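Local coordinates for protein malate synthase (Haloferax volcanii, PDB 3OYZ) that catalyses the Claisen condensation of acetyl-CoA with glyoxylate and the hydrolysis of malyl-CoA that yields malate in the glyoxylate cycle, using magnesium, at residues L151-I157 / R182-D188; M200-G204 / S338-S342. One frame throughout, in Å; residues are numbered along the deposited sequence.

Contact 1 lies in the core and contact 2 at the surface, on opposite sides of the chain's centre; their centres are about 32 Å apart and their nearest atoms about 15 Å, so they do not touch. Along the chain they follow in series. Contact 1 joins two neighbouring parallel strands of the TIM barrel through five backbone hydrogen bonds and two that use a side chain, and buries 671 Å², with all fourteen residues buried. Contact 2 brings the loop after helix 190-197 against the end of strand 337-339, buries 205 Å², and relies on van der Waals packing, a CA-H...O approach and one bridging water. The first borders the catalytic pocket; the second adjoins another subunit.

Contact 1: residues L151-I157 / R182-D188; sequences LAMSVII and RLFLLVD
Two neighbouring parallel strands of the TIM barrel, 152-157 and 183-188, run with axes 4.4 Å apart at closest and N-to-C directions 24° apart. Arg182, Met153 and Ile157 bury the largest areas. Arg182, just ahead of its strand, has chi1 to chi3 p, t, p, and Arg182 CD lies 3.7 Å from Met153 CB. Its NH1 donates to Leu151 O (2.8 Å), which lies near the guanidinium plane, while Asp134 and Glu141 form salt bridges to it. Arg182 O accepts from Met153 N at 2.9 Å. Met153, with chi1 and chi2 both t, pairs with Leu183 (CA-CA 4.7 Å); Met153 O takes Phe184 N at 2.8 Å. The register then slips by one residue, a beta bulge: Phe184 has phi/psi -125/-76, and Leu185 N donates to the side-chain Ser154 OG (3.0 Å). Beyond it the pairing is Val155-Leu186, Ile156-Val187 and Ile157-Asp188, with Val155 N to Leu185 O and Val187 N to Val155 O both 2.9 Å. Met153, Val155, Ile157, Leu183, Leu186 and Asp188 share one face, where Val155 CG2 meets Leu186 CD2 at 3.7 Å and helix 127-143 packs on Met153 and Val155. Ile156 and Val187 occupy the other face; the Ile156 side chain comes within about 5 Å of bound pyruvate and magnesium, and Glu158, next after the strand, is a magnesium ligand. At this C-terminal end of the strands, the usual TIM-barrel active-site side, Ile157 N (chi1, chi2 m, m) donates to Val187 O at 2.8 Å, and Ile157 CB rests 3.6 Å from Asp188 OD1, which hydrogen-bonds with Thr216 OG1.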
ATOM      1  N   LEU A 151     -25.905  20.252  -3.680  1.00 34.63           N
ATOM      2  CA  LEU A 151     -24.725  20.495  -2.850  1.00 32.82           C
ATOM      3  C   LEU A 151     -23.747  19.284  -2.886  1.00 36.33           C
ATOM      4  O   LEU A 151     -24.135  18.177  -2.448  1.00 30.94           O
ATOM      5  CB  LEU A 151     -25.181  20.648  -1.407  1.00 32.81           C
ATOM      6  CG  LEU A 151     -25.972  21.968  -1.250  1.00 37.31           C
ATOM      7  CD1 LEU A 151     -26.401  21.893   0.167  1.00 33.61           C
ATOM      8  CD2 LEU A 151     -24.999  23.155  -1.421  1.00 37.98           C
ATOM      9  N   ALA A 152     -22.541  19.514  -3.404  1.00 34.25           N
ATOM     10  CA  ALA A 152     -21.458  18.525  -3.463  1.00 31.95           C
ATOM     11  C   ALA A 152     -21.061  18.169  -2.036  1.00 31.25           C
ATOM     12  O   ALA A 152     -21.117  19.010  -1.146  1.00 31.63           O
ATOM     13  CB  ALA A 152     -20.250  19.087  -4.305  1.00 30.06           C
ATOM     14  N   MET A 153     -20.762  16.898  -1.754  1.00 31.23           N
ATOM     15  CA  MET A 153     -20.149  16.557  -0.474  1.00 29.73           C
ATOM     16  C   MET A 153     -18.703  16.149  -0.718  1.00 29.74           C
ATOM     17  O   MET A 153     -18.427  15.305  -1.576  1.00 31.20           O
ATOM     18  CB  MET A 153     -20.895  15.339   0.133  1.00 31.11           C
ATOM     19  CG  MET A 153     -20.356  14.836   1.540  1.00 29.79           C
ATOM     20  SD  MET A 153     -21.523  13.446   1.970  1.00 37.68           S
ATOM     21  CE  MET A 153     -20.430  12.348   2.864  1.00 34.46           C
ATOM     22  N   SER A 154     -17.790  16.597   0.128  1.00 27.91           N
ATOM     23  CA  SER A 154     -16.401  16.196   0.010  1.00 29.13           C
ATOM     24  C   SER A 154     -16.110  15.638   1.381  1.00 31.30           C
ATOM     25  O   SER A 154     -16.677  16.154   2.373  1.00 31.14           O
ATOM     26  CB  SER A 154     -15.449  17.368  -0.342  1.00 27.41           C
ATOM     27  OG  SER A 154     -15.750  17.705  -1.701  1.00 30.07           O
ATOM     28  N   VAL A 155     -15.213  14.650   1.493  1.00 29.74           N
ATOM     29  CA  VAL A 155     -14.979  14.154   2.835  1.00 28.24           C
ATOM     30  C   VAL A 155     -13.500  14.222   3.098  1.00 28.50           C
ATOM     31  O   VAL A 155     -12.667  14.042   2.208  1.00 31.11           O
ATOM     32  CB  VAL A 155     -15.466  12.690   3.084  1.00 28.14           C
ATOM     33  CG1 VAL A 155     -16.951  12.606   2.776  1.00 28.33           C
ATOM     34  CG2 VAL A 155     -14.750  11.745   2.062  1.00 30.21           C
ATOM     35  N   ILE A 156     -13.126  14.378   4.364  1.00 29.24           N
ATOM     36  CA  ILE A 156     -11.740  14.259   4.739  1.00 28.51           C
ATOM     37  C   ILE A 156     -11.464  12.799   5.222  1.00 29.91           C
ATOM     38  O   ILE A 156     -12.192  12.327   6.085  1.00 29.04           O
ATOM     39  CB  ILE A 156     -11.445  15.124   5.984  1.00 29.47           C
ATOM     40  CG1 ILE A 156     -11.725  16.631   5.737  1.00 27.79           C
ATOM     41  CG2 ILE A 156      -9.907  15.039   6.239  1.00 28.15           C
ATOM     42  CD1 ILE A 156     -11.238  17.197   4.467  1.00 31.88           C
ATOM     43  N   ILE A 157     -10.495  12.089   4.639  1.00 29.69           N
ATOM     44  CA  ILE A 157     -10.128  10.681   4.968  1.00 27.85           C
ATOM     45  C   ILE A 157      -9.087  10.840   6.038  1.00 28.19           C
ATOM     46  O   ILE A 157      -7.933  11.199   5.747  1.00 31.02           O
ATOM     47  CB  ILE A 157      -9.466   9.946   3.729  1.00 26.49           C
ATOM     48  CG1 ILE A 157     -10.434  10.029   2.493  1.00 28.11           C
ATOM     49  CG2 ILE A 157      -9.180   8.458   4.133  1.00 29.85           C
ATOM     50  CD1 ILE A 157     -11.901   9.508   2.731  1.00 27.66           C
ATOM     51  N   ARG A 182     -23.519  12.700  -4.930  1.00 30.13           N
ATOM     52  CA  ARG A 182     -23.016  14.095  -4.665  1.00 30.04           C
ATOM     53  C   ARG A 182     -21.539  14.205  -4.238  1.00 31.58           C
ATOM     54  O   ARG A 182     -20.962  15.313  -4.159  1.00 29.27           O
ATOM     55  CB  ARG A 182     -23.909  14.727  -3.553  1.00 27.92           C
ATOM     56  CG  ARG A 182     -23.668  14.129  -2.107  1.00 29.70           C
ATOM     57  CD  ARG A 182     -24.433  14.654  -0.880  1.00 27.07           C
ATOM     58  NE  ARG A 182     -25.887  14.490  -0.969  1.00 27.86           N
ATOM     59  CZ  ARG A 182     -26.765  15.395  -1.394  1.00 38.11           C
ATOM     60  NH1 ARG A 182     -26.345  16.539  -1.903  1.00 30.44           N
ATOM     61  NH2 ARG A 182     -28.063  15.153  -1.354  1.00 32.26           N
ATOM     62  N   LEU A 183     -20.898  13.056  -3.956  1.00 29.90           N
ATOM     63  CA  LEU A 183     -19.507  13.051  -3.577  1.00 28.09           C
ATOM     64  C   LEU A 183     -18.613  13.688  -4.639  1.00 30.04           C
ATOM     65  O   LEU A 183     -18.759  13.388  -5.822  1.00 28.24           O
ATOM     66  CB  LEU A 183     -18.915  11.636  -3.350  1.00 28.64           C
ATOM     67  CG  LEU A 183     -19.408  11.084  -1.987  1.00 29.09           C
ATOM     68  CD1 LEU A 183     -19.131   9.513  -1.899  1.00 30.82           C
ATOM     69  CD2 LEU A 183     -18.513  11.734  -0.855  1.00 33.16           C
ATOM     70  N   PHE A 184     -17.692  14.518  -4.148  1.00 28.28           N
ATOM     71  CA  PHE A 184     -16.829  15.347  -5.015  1.00 32.27           C
ATOM     72  C   PHE A 184     -15.379  15.059  -4.647  1.00 28.48           C
ATOM     73  O   PHE A 184     -14.724  14.342  -5.384  1.00 32.84           O
ATOM     74  CB  PHE A 184     -17.198  16.843  -4.885  1.00 30.36           C
ATOM     75  CG  PHE A 184     -16.304  17.763  -5.702  1.00 34.37           C
ATOM     76  CD1 PHE A 184     -15.755  17.331  -6.904  1.00 35.33           C
ATOM     77  CD2 PHE A 184     -15.986  19.049  -5.235  1.00 35.95           C
ATOM     78  CE1 PHE A 184     -14.854  18.119  -7.671  1.00 33.48           C
ATOM     79  CE2 PHE A 184     -15.091  19.870  -5.990  1.00 35.43           C
ATOM     80  CZ  PHE A 184     -14.540  19.411  -7.182  1.00 32.98           C
ATOM     81  N   LEU A 185     -14.861  15.577  -3.545  1.00 28.36           N
ATOM     82  CA  LEU A 185     -13.437  15.361  -3.313  1.00 28.71           C
ATOM     83  C   LEU A 185     -13.274  14.345  -2.158  1.00 27.93           C
ATOM     84  O   LEU A 185     -14.052  14.328  -1.160  1.00 30.48           O
ATOM     85  CB  LEU A 185     -12.711  16.639  -2.812  1.00 29.21           C
ATOM     86  CG  LEU A 185     -12.952  17.866  -3.721  1.00 32.35           C
ATOM     87  CD1 LEU A 185     -12.370  19.098  -3.041  1.00 27.85           C
ATOM     88  CD2 LEU A 185     -12.116  17.600  -4.961  1.00 33.57           C
ATOM     89  N   LEU A 186     -12.207  13.567  -2.305  1.00 26.59           N
ATOM     90  CA  LEU A 186     -11.767  12.703  -1.211  1.00 28.98           C
ATOM     91  C   LEU A 186     -10.440  13.300  -0.822  1.00 28.47           C
ATOM     92  O   LEU A 186      -9.480  13.286  -1.621  1.00 29.31           O
ATOM     93  CB  LEU A 186     -11.523  11.265  -1.717  1.00 26.83           C
ATOM     94  CG  LEU A 186     -12.759  10.665  -2.417  1.00 25.90           C
ATOM     95  CD1 LEU A 186     -12.338   9.206  -2.935  1.00 28.97           C
ATOM     96  CD2 LEU A 186     -13.981  10.734  -1.437  1.00 31.95           C
ATOM     97  N   VAL A 187     -10.361  13.780   0.417  1.00 28.48           N
ATOM     98  CA  VAL A 187      -9.198  14.608   0.742  1.00 28.62           C
ATOM     99  C   VAL A 187      -8.477  13.996   1.906  1.00 29.50           C
ATOM    100  O   VAL A 187      -9.103  13.783   2.903  1.00 30.09           O
ATOM    101  CB  VAL A 187      -9.628  16.056   1.185  1.00 30.30           C
ATOM    102  CG1 VAL A 187      -8.428  16.949   1.432  1.00 27.80           C
ATOM    103  CG2 VAL A 187     -10.547  16.683   0.152  1.00 25.52           C
ATOM    104  N   ASP A 188      -7.180  13.694   1.834  1.00 29.78           N
ATOM    105  CA  ASP A 188      -6.507  13.150   3.005  1.00 30.66           C
ATOM    106  C   ASP A 188      -6.330  14.177   4.121  1.00 34.34           C
ATOM    107  O   ASP A 188      -6.016  15.340   3.828  1.00 33.52           O
ATOM    108  CB  ASP A 188      -5.141  12.606   2.624  1.00 28.03           C
ATOM    109  CG  ASP A 188      -5.280  11.317   1.831  1.00 34.78           C
ATOM    110  OD1 ASP A 188      -6.319  10.676   2.070  1.00 30.22           O
ATOM    111  OD2 ASP A 188      -4.460  11.001   0.978  1.00 29.84           O
TER

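Contact 2: residues M200-G204 / S338-S342; sequences MTPTG and SYVPS
A single water spans the two segments: it donates to Pro202 O at 2.9 Å and to Pro341 O at 2.7 Å. One side is the loop 200-204, between helices 190-197 and 210-223. Thr201 is extended (phi/psi -132/157), Pro202 and Thr203 turn at -57/-40 and -82/-21, and Gly204 ends the turn at 93/-8, where a CB would jam against the preceding carbonyl. An ST motif holds this bend: Thr201 OG1, with chi1 near 59°, accepts from Gly204 N at 2.9 Å, alongside a weak Gly204 N to Thr201 O bond of 3.1 Å. The other side, 338-342, leaves strand 337-339 and remains extended, from -144/156 at Ser338 to -73/158 at Pro341, before Ser342 N-caps helix 343-358. Thr203 CA and Val340 CA are 4.6 Å apart. Thr203, chi1 near 71°, centres the packing: its CG2 lies 3.8 Å from Ser338 CB and 4.3 Å from Val340 CG2, and its CA is 3.4 Å from Tyr339 O in a CA-H...O contact. Pro341 CD sits 3.4 Å from Pro202 O and 3.7 Å from Thr203 O, while Val340 CG1 is 3.7 Å from Pro202 O. Ser338 and Tyr339 pair antiparallel with a strand of a second subunit, whose Trp279 meets the Tyr339 ring, so the loop abuts a sheet that crosses the subunit interface. Pro202 and Pro341 carry no N-H; their carbonyls take the water, and Tyr339 O meets Thr203 CA and CB. Direct contact is thus van der Waals packing plus one CA-H...O approach, the only hydrogen-bonded link runs through water, and just 205 Å² is buried.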
ATOM      1  N   MET A 200       4.040   7.758  15.367  1.00 37.13           N
ATOM      2  CA  MET A 200       4.928   8.754  15.958  1.00 39.83           C
ATOM      3  C   MET A 200       6.221   8.833  15.189  1.00 38.86           C
ATOM      4  O   MET A 200       6.632   7.920  14.456  1.00 37.11           O
ATOM      5  CB  MET A 200       5.078   8.542  17.468  1.00 41.05           C
ATOM      6  CG  MET A 200       5.767   7.284  17.914  1.00 46.94           C
ATOM      7  SD  MET A 200       5.408   7.038  19.689  1.00 54.12           S
ATOM      8  CE  MET A 200       6.383   5.589  19.832  1.00 49.91           C
ATOM      9  N   THR A 201       6.840  10.004  15.253  1.00 41.11           N
ATOM     10  CA  THR A 201       8.160  10.118  14.608  1.00 41.11           C
ATOM     11  C   THR A 201       9.152  10.792  15.569  1.00 43.08           C
ATOM     12  O   THR A 201       8.692  11.577  16.393  1.00 42.51           O
ATOM     13  CB  THR A 201       8.052  11.037  13.355  1.00 41.72           C
ATOM     14  OG1 THR A 201       7.572  12.320  13.781  1.00 41.06           O
ATOM     15  CG2 THR A 201       7.101  10.472  12.229  1.00 37.83           C
ATOM     16  N   PRO A 202      10.474  10.586  15.412  1.00 43.99           N
ATOM     17  CA  PRO A 202      11.456  11.227  16.332  1.00 45.53           C
ATOM     18  C   PRO A 202      11.340  12.775  16.390  1.00 45.66           C
ATOM     19  O   PRO A 202      11.400  13.351  17.480  1.00 48.80           O
ATOM     20  CB  PRO A 202      12.793  10.786  15.737  1.00 45.21           C
ATOM     21  CG  PRO A 202      12.468   9.512  14.973  1.00 47.37           C
ATOM     22  CD  PRO A 202      11.178   9.939  14.288  1.00 44.02           C
ATOM     23  N   THR A 203      11.108  13.453  15.273  1.00 44.55           N
ATOM     24  CA  THR A 203      10.875  14.904  15.271  1.00 45.21           C
ATOM     25  C   THR A 203       9.443  15.383  15.620  1.00 46.10           C
ATOM     26  O   THR A 203       9.247  16.544  15.969  1.00 45.37           O
ATOM     27  CB  THR A 203      11.350  15.518  13.919  1.00 45.81           C
ATOM     28  OG1 THR A 203      10.461  15.134  12.851  1.00 48.85           O
ATOM     29  CG2 THR A 203      12.750  15.009  13.534  1.00 48.99           C
ATOM     30  N   GLY A 204       8.405  14.549  15.486  1.00 43.39           N
ATOM     31  CA  GLY A 204       7.061  15.058  15.722  1.00 41.96           C
ATOM     32  C   GLY A 204       6.488  15.512  14.411  1.00 41.21           C
ATOM     33  O   GLY A 204       5.307  15.754  14.354  1.00 43.27           O
ATOM     34  N   SER A 338      16.981  19.348  12.043  1.00 65.29           N
ATOM     35  CA  SER A 338      15.718  19.005  12.693  1.00 62.86           C
ATOM     36  C   SER A 338      15.920  18.946  14.196  1.00 61.18           C
ATOM     37  O   SER A 338      17.038  18.747  14.666  1.00 62.63           O
ATOM     38  CB  SER A 338      15.175  17.667  12.187  1.00 63.40           C
ATOM     39  OG  SER A 338      16.221  16.741  11.995  1.00 60.75           O
ATOM     40  N   TYR A 339      14.845  19.142  14.948  1.00 56.75           N
ATOM     41  CA  TYR A 339      14.875  18.970  16.371  1.00 53.57           C
ATOM     42  C   TYR A 339      14.181  17.661  16.763  1.00 54.31           C
ATOM     43  O   TYR A 339      13.191  17.254  16.132  1.00 53.69           O
ATOM     44  CB  TYR A 339      14.106  20.132  16.971  1.00 52.09           C
ATOM     45  CG  TYR A 339      14.204  20.147  18.448  1.00 51.67           C
ATOM     46  CD1 TYR A 339      15.460  20.185  19.063  1.00 56.80           C
ATOM     47  CD2 TYR A 339      13.068  20.159  19.244  1.00 51.95           C
ATOM     48  CE1 TYR A 339      15.599  20.236  20.432  1.00 53.94           C
ATOM     49  CE2 TYR A 339      13.188  20.193  20.615  1.00 52.39           C
ATOM     50  CZ  TYR A 339      14.461  20.241  21.189  1.00 56.97           C
ATOM     51  OH  TYR A 339      14.652  20.277  22.543  1.00 57.19           O
ATOM     52  N   VAL A 340      14.650  17.043  17.839  1.00 52.43           N
ATOM     53  CA  VAL A 340      14.145  15.769  18.329  1.00 52.45           C
ATOM     54  C   VAL A 340      13.763  16.037  19.767  1.00 53.07           C
ATOM     55  O   VAL A 340      14.612  15.958  20.661  1.00 52.69           O
ATOM     56  CB  VAL A 340      15.203  14.655  18.248  1.00 51.83           C
ATOM     57  CG1 VAL A 340      14.746  13.386  18.982  1.00 52.16           C
ATOM     58  CG2 VAL A 340      15.504  14.306  16.809  1.00 50.39           C
ATOM     59  N   PRO A 341      12.477  16.329  20.003  1.00 53.02           N
ATOM     60  CA  PRO A 341      12.071  16.798  21.313  1.00 53.46           C
ATOM     61  C   PRO A 341      12.065  15.715  22.381  1.00 54.86           C
ATOM     62  O   PRO A 341      12.021  14.518  22.102  1.00 54.08           O
ATOM     63  CB  PRO A 341      10.668  17.353  21.062  1.00 53.72           C
ATOM     64  CG  PRO A 341      10.177  16.562  19.915  1.00 52.34           C
ATOM     65  CD  PRO A 341      11.365  16.378  19.036  1.00 52.87           C
ATOM     66  N   SER A 342      12.152  16.167  23.626  1.00 54.70           N
ATOM     67  CA  SER A 342      12.301  15.307  24.784  1.00 54.87           C
ATOM     68  C   SER A 342      10.858  15.125  25.233  1.00 54.63           C
ATOM     69  O   SER A 342       9.978  15.858  24.773  1.00 52.89           O
ATOM     70  CB  SER A 342      13.013  16.120  25.879  1.00 55.15           C
ATOM     71  OG  SER A 342      12.139  17.125  26.399  1.00 53.97           O
TER
HETATM   72  O   HOH W   1      11.198  12.678  20.257  1.00 48.23           O